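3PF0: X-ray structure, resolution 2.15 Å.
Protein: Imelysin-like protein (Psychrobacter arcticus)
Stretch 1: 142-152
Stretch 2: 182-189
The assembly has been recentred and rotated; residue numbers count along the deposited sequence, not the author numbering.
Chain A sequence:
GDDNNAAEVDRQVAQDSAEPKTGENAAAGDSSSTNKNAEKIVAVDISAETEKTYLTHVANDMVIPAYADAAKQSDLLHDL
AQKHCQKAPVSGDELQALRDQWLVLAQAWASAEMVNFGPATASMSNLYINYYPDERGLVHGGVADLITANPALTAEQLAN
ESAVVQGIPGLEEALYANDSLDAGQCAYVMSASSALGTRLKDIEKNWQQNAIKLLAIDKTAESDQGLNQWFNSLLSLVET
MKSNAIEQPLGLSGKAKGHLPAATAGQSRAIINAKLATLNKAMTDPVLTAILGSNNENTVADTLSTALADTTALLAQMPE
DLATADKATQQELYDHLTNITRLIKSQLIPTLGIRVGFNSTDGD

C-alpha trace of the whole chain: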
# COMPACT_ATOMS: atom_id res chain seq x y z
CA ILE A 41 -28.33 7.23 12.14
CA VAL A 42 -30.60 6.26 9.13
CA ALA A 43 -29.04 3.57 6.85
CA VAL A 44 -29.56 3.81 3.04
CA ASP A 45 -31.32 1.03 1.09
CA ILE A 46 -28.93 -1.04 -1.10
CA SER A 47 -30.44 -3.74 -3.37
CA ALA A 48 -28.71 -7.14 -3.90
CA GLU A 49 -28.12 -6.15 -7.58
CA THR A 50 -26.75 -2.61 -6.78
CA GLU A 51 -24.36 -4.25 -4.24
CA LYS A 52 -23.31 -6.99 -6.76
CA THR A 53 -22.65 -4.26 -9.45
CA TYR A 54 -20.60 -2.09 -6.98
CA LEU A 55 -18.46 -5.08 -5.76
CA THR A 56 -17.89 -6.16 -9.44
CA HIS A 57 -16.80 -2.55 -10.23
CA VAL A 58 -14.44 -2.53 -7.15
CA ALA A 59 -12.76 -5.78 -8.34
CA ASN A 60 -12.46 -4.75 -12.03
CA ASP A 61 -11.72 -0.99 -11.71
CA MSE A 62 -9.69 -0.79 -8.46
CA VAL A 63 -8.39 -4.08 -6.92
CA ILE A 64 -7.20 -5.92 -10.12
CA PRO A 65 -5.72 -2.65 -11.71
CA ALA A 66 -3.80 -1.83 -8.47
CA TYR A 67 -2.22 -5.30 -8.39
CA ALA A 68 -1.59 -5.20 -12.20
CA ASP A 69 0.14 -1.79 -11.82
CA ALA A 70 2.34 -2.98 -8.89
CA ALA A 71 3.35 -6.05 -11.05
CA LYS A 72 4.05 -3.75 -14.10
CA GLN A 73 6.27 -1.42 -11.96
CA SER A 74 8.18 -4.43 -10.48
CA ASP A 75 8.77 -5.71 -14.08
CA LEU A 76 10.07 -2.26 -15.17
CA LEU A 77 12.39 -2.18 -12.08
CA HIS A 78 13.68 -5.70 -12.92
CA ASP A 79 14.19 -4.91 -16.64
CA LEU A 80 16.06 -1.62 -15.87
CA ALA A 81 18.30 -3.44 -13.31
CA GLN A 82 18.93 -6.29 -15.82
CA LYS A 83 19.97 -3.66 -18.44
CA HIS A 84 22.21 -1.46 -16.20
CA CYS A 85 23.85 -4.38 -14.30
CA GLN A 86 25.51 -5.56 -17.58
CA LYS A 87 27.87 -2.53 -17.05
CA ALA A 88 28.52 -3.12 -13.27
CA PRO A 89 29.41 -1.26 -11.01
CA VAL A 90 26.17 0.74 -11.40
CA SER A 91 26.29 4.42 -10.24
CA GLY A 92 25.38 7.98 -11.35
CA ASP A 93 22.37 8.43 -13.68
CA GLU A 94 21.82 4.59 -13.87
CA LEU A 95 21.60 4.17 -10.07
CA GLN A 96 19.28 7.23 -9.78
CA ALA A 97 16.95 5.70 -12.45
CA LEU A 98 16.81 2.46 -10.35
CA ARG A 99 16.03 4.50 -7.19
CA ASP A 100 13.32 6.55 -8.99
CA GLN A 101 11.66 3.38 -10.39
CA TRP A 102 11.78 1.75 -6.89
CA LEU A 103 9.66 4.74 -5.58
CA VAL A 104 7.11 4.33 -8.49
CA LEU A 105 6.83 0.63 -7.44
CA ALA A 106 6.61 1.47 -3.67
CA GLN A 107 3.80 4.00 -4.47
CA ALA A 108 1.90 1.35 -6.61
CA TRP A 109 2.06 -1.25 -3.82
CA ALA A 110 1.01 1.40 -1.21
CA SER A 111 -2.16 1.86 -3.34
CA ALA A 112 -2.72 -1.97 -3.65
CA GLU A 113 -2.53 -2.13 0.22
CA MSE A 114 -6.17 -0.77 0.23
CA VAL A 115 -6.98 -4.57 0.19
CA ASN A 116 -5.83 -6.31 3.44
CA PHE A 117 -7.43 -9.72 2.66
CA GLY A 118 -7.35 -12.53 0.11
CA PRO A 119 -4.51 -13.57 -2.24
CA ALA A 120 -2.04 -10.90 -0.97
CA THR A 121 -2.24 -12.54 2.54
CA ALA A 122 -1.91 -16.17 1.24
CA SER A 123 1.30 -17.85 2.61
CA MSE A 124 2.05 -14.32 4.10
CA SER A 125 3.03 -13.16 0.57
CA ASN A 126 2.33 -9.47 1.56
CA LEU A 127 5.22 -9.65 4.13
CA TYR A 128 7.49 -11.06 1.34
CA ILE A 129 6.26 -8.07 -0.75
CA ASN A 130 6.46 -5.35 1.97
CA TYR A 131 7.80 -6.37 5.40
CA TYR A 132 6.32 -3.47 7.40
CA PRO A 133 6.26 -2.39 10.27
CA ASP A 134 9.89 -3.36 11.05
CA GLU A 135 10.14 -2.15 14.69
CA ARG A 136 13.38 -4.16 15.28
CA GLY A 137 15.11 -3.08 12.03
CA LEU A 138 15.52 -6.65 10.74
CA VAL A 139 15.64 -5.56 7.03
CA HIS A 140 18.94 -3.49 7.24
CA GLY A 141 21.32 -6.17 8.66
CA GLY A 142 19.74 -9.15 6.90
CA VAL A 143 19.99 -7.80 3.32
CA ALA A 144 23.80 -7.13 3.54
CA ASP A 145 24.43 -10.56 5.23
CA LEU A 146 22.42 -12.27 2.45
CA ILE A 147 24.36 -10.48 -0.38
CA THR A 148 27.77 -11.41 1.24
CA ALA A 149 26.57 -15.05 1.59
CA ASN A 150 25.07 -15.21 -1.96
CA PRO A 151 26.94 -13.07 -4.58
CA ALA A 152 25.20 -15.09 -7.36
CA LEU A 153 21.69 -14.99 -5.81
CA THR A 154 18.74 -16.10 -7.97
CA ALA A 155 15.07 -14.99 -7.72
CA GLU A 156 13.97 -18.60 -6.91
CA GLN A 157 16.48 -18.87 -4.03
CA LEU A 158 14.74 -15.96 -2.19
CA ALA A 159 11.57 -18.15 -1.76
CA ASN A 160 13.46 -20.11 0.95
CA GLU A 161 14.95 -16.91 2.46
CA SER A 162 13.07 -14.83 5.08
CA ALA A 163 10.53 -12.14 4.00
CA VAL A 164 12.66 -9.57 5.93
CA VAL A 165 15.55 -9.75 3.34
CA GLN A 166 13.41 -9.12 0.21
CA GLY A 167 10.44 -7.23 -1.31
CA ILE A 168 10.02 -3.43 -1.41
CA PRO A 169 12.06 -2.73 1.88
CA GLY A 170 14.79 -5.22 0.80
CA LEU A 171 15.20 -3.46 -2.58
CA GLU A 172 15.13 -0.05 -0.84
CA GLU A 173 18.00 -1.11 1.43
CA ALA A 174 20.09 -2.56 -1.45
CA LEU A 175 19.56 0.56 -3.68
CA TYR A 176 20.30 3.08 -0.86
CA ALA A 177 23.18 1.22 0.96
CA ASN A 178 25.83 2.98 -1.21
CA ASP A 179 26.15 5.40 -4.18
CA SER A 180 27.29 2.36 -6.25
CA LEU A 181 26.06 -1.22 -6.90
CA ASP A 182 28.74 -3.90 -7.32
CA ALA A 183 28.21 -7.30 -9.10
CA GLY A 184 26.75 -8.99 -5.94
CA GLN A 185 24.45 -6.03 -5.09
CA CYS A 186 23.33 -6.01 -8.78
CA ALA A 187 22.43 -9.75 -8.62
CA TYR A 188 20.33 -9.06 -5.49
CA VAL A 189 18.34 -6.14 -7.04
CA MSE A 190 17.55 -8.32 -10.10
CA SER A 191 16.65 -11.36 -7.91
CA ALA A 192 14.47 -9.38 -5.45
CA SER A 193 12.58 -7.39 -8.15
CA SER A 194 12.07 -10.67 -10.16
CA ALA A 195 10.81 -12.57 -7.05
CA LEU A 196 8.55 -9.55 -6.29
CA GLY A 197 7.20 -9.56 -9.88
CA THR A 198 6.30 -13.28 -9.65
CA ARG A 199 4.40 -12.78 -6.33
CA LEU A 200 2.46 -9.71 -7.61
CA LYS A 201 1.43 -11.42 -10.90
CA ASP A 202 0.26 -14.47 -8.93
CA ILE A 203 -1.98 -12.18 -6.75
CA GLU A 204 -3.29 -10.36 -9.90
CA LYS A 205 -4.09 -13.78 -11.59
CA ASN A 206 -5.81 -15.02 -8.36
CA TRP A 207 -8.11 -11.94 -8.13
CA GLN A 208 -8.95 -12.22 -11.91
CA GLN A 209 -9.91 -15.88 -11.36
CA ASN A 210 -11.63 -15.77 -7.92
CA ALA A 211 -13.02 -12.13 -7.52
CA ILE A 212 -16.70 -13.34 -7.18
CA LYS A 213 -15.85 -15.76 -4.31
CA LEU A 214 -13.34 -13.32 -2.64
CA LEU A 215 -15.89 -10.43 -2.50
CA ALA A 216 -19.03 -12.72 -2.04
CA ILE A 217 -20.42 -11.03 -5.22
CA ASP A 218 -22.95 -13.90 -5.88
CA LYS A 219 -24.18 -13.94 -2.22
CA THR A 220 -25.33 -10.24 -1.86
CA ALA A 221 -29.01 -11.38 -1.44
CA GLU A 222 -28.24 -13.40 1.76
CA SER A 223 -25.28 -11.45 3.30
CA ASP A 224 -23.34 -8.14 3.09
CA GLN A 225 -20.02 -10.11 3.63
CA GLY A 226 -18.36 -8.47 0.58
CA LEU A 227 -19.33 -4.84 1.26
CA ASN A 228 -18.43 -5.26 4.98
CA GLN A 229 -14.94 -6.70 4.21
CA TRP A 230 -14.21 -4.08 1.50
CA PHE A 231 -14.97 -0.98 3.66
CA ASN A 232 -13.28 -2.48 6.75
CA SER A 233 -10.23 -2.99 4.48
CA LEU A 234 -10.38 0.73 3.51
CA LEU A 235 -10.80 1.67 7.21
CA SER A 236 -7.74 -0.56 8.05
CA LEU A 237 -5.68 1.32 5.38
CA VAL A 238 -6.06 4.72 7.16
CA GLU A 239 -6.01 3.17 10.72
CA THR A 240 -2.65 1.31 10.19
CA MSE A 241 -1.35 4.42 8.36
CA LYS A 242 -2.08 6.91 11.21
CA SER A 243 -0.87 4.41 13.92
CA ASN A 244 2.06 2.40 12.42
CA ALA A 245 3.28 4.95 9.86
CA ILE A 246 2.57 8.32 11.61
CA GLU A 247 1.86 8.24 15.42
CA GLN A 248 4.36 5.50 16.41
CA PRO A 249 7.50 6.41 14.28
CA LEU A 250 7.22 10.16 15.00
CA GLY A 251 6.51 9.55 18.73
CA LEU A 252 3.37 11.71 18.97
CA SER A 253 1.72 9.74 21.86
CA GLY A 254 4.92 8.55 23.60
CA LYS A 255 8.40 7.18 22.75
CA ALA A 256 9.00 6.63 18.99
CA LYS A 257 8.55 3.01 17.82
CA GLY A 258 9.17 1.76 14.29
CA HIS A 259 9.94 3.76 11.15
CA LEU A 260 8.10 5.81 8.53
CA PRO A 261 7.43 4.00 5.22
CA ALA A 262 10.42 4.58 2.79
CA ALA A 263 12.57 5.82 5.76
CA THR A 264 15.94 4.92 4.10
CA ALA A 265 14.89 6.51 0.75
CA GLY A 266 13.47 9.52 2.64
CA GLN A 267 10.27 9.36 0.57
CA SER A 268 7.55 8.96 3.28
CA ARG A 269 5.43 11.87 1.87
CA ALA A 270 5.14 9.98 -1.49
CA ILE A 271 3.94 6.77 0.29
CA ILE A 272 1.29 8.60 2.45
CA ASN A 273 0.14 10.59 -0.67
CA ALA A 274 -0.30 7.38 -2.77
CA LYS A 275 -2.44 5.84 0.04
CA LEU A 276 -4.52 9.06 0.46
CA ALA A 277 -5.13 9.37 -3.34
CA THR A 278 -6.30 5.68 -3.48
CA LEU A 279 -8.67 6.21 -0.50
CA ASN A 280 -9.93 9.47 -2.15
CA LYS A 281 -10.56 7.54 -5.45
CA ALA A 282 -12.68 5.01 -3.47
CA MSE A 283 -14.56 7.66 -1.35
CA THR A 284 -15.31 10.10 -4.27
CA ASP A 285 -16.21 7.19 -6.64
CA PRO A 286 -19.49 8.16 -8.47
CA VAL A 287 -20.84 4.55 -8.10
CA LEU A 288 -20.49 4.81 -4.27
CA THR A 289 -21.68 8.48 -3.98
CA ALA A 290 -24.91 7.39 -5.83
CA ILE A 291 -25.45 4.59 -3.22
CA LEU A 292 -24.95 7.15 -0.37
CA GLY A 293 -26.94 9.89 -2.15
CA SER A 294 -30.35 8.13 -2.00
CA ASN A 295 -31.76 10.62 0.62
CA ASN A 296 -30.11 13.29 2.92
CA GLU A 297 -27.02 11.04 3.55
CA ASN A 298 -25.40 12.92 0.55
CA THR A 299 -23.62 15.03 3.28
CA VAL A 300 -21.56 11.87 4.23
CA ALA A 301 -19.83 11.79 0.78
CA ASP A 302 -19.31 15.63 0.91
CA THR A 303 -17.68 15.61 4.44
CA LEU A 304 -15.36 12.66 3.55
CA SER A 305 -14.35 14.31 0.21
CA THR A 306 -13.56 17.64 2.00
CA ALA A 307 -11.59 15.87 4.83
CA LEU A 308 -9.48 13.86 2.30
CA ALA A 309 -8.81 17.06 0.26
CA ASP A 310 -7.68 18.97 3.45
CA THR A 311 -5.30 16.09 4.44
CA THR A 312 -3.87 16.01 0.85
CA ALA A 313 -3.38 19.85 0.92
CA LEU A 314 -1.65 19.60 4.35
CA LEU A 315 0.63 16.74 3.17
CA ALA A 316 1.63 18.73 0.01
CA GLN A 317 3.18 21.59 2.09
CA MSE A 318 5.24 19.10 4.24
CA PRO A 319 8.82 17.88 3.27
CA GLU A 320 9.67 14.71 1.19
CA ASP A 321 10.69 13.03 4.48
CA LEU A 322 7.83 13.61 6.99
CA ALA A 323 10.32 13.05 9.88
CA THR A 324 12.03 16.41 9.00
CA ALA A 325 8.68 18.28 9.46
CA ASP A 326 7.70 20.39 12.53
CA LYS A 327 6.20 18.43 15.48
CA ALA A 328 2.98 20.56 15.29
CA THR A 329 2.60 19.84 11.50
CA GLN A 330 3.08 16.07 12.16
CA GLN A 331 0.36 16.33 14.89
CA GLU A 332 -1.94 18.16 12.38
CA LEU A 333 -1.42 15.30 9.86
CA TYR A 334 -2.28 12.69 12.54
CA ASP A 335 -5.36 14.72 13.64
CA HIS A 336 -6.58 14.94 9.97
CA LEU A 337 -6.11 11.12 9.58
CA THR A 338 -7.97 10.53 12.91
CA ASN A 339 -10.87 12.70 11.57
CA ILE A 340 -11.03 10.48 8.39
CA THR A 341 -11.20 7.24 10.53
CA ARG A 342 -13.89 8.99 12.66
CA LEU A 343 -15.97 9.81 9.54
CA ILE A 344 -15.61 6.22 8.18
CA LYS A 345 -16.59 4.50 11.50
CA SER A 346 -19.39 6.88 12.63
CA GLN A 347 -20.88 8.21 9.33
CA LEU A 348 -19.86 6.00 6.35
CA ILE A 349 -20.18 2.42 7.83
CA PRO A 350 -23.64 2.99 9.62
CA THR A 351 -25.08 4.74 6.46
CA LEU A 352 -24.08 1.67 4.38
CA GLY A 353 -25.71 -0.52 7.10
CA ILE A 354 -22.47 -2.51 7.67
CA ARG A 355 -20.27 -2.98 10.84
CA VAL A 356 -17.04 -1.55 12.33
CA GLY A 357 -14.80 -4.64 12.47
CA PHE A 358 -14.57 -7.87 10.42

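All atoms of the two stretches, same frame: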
# COMPACT_ATOMS: atom_id res chain seq x y z
N GLY A 142 20.00 -7.92 7.65
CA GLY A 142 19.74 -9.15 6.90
C GLY A 142 20.07 -9.09 5.42
O GLY A 142 20.57 -10.08 4.87
N VAL A 143 19.78 -7.95 4.76
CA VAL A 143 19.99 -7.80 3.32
C VAL A 143 21.50 -7.90 3.03
O VAL A 143 21.88 -8.74 2.22
CB VAL A 143 19.33 -6.52 2.75
CG1 VAL A 143 19.78 -6.23 1.33
CG2 VAL A 143 17.81 -6.63 2.81
N ALA A 144 22.34 -7.11 3.74
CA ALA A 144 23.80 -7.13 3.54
C ALA A 144 24.40 -8.52 3.81
O ALA A 144 25.21 -8.99 3.00
CB ALA A 144 24.46 -6.08 4.43
N ASP A 145 23.97 -9.21 4.90
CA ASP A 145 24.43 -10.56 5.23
C ASP A 145 24.11 -11.52 4.10
O ASP A 145 24.97 -12.33 3.74
CB ASP A 145 23.77 -11.10 6.52
CG ASP A 145 24.19 -10.48 7.84
OD1 ASP A 145 25.33 -9.95 7.93
OD2 ASP A 145 23.40 -10.56 8.82
N LEU A 146 22.89 -11.42 3.53
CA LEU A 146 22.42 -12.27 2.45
C LEU A 146 23.25 -12.07 1.17
O LEU A 146 23.61 -13.06 0.53
CB LEU A 146 20.92 -12.04 2.17
CG LEU A 146 20.27 -12.96 1.13
CD1 LEU A 146 19.93 -14.30 1.71
CD2 LEU A 146 19.03 -12.34 0.55
N ILE A 147 23.59 -10.81 0.82
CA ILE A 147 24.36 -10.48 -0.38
C ILE A 147 25.81 -11.03 -0.24
O ILE A 147 26.32 -11.60 -1.20
CB ILE A 147 24.31 -8.95 -0.69
CG1 ILE A 147 22.85 -8.52 -1.00
CG2 ILE A 147 25.26 -8.56 -1.84
CD1 ILE A 147 22.58 -7.05 -1.01
N THR A 148 26.42 -10.90 0.96
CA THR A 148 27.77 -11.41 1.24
C THR A 148 27.76 -12.94 1.09
O THR A 148 28.68 -13.51 0.50
CB THR A 148 28.24 -10.96 2.64
OG1 THR A 148 28.26 -9.54 2.71
CG2 THR A 148 29.63 -11.48 3.00
N ALA A 149 26.72 -13.60 1.63
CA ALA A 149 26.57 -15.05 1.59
C ALA A 149 26.22 -15.57 0.19
O ALA A 149 26.64 -16.68 -0.16
CB ALA A 149 25.51 -15.49 2.59
N ASN A 150 25.47 -14.79 -0.61
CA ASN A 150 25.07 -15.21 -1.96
C ASN A 150 25.38 -14.13 -3.01
O ASN A 150 24.50 -13.33 -3.35
CB ASN A 150 23.58 -15.56 -2.01
CG ASN A 150 23.14 -16.51 -0.94
OD1 ASN A 150 22.90 -16.12 0.21
ND2 ASN A 150 23.03 -17.78 -1.30
N PRO A 151 26.62 -14.09 -3.56
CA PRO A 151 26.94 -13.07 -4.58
C PRO A 151 26.29 -13.36 -5.93
O PRO A 151 26.17 -12.45 -6.76
CB PRO A 151 28.47 -13.13 -4.67
CG PRO A 151 28.93 -14.06 -3.57
CD PRO A 151 27.79 -14.96 -3.28
N ALA A 152 25.87 -14.61 -6.15
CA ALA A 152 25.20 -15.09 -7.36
C ALA A 152 23.77 -15.57 -7.01
O ALA A 152 23.34 -16.66 -7.39
CB ALA A 152 26.01 -16.21 -8.00
N ASP A 182 27.74 -2.99 -6.76
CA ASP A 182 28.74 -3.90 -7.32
C ASP A 182 28.02 -5.14 -7.91
O ASP A 182 26.78 -5.21 -7.84
CB ASP A 182 29.84 -4.28 -6.30
CG ASP A 182 29.41 -5.05 -5.06
OD1 ASP A 182 28.38 -5.75 -5.11
OD2 ASP A 182 30.16 -5.00 -4.05
N ALA A 183 28.77 -6.10 -8.47
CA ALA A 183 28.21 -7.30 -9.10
C ALA A 183 27.22 -8.07 -8.19
O ALA A 183 26.13 -8.43 -8.65
CB ALA A 183 29.33 -8.23 -9.56
N GLY A 184 27.59 -8.30 -6.92
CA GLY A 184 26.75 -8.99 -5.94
C GLY A 184 25.48 -8.23 -5.59
O GLY A 184 24.40 -8.82 -5.55
N GLN A 185 25.60 -6.89 -5.38
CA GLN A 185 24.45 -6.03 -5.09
C GLN A 185 23.49 -5.97 -6.29
O GLN A 185 22.27 -5.94 -6.12
CB GLN A 185 24.91 -4.63 -4.68
CG GLN A 185 25.30 -4.56 -3.21
CD GLN A 185 26.33 -3.49 -2.92
OE1 GLN A 185 26.86 -2.80 -3.81
NE2 GLN A 185 26.64 -3.34 -1.65
N CYS A 186 24.05 -6.00 -7.51
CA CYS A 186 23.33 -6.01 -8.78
C CYS A 186 22.49 -7.28 -8.93
O CYS A 186 21.32 -7.20 -9.31
CB CYS A 186 24.30 -5.87 -9.94
SG CYS A 186 24.22 -4.25 -10.73
N ALA A 187 23.08 -8.45 -8.57
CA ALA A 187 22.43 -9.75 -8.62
C ALA A 187 21.26 -9.79 -7.65
O ALA A 187 20.24 -10.41 -7.97
CB ALA A 187 23.43 -10.87 -8.30
N TYR A 188 21.39 -9.12 -6.49
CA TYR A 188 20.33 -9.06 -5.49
C TYR A 188 19.13 -8.24 -5.99
O TYR A 188 18.00 -8.65 -5.78
CB TYR A 188 20.83 -8.48 -4.13
CG TYR A 188 19.69 -8.24 -3.16
CD1 TYR A 188 19.24 -9.25 -2.32
CD2 TYR A 188 18.99 -7.03 -3.16
CE1 TYR A 188 18.13 -9.07 -1.50
CE2 TYR A 188 17.88 -6.84 -2.34
CZ TYR A 188 17.46 -7.86 -1.50
OH TYR A 188 16.36 -7.67 -0.70
N VAL A 189 19.38 -7.06 -6.58
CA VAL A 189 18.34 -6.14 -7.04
C VAL A 189 17.52 -6.82 -8.14
O VAL A 189 16.29 -6.71 -8.13
CB VAL A 189 18.93 -4.76 -7.46
CG1 VAL A 189 17.92 -3.89 -8.21
CG2 VAL A 189 19.49 -4.01 -6.23
O HOH W 1 23.42 -11.15 -4.55

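How do the two backbones meet? Helix 142-149 and helix 183-189 cross at 112° between their N-to-C directions, their axes 9.5 Å apart at closest approach. The chains draw nearest just past the first helix, where Pro151 CA lies 4.3 Å from Gly184 CA.

What does Tyr188 contribute? It covers the most surface, and three side chains of the first helix gather round its ring. Val143 CG1 sits over one face, 4.3 Å from the centroid of the Tyr188 ring, in a CH-pi contact. Leu146 CD2 meets the edge, 4.0 Å from Tyr188 CE1, and Ile147 CG1 packs 3.7 Å from Tyr188 CB. The hydroxyl is hydrogen-bonded elsewhere in the structure, so its polarity is satisfied.

Why does Ile147 reach so much of the second helix? Its CA-to-CB bond points toward that helix, and its CG2 lies 3.8 Å from Gly184 C. Gly184 meets this methyl through its backbone, and Pro151 O lies 3.6 Å from Gly184 CA.

Does anything polar join the stretches? No direct hydrogen bond does. Water 1 bridges them instead, donating to Asn150 O and Gly184 O, each 2.7 Å from the water O. Nearby, Pro151 O rests 3.5 Å from Ala187 CB.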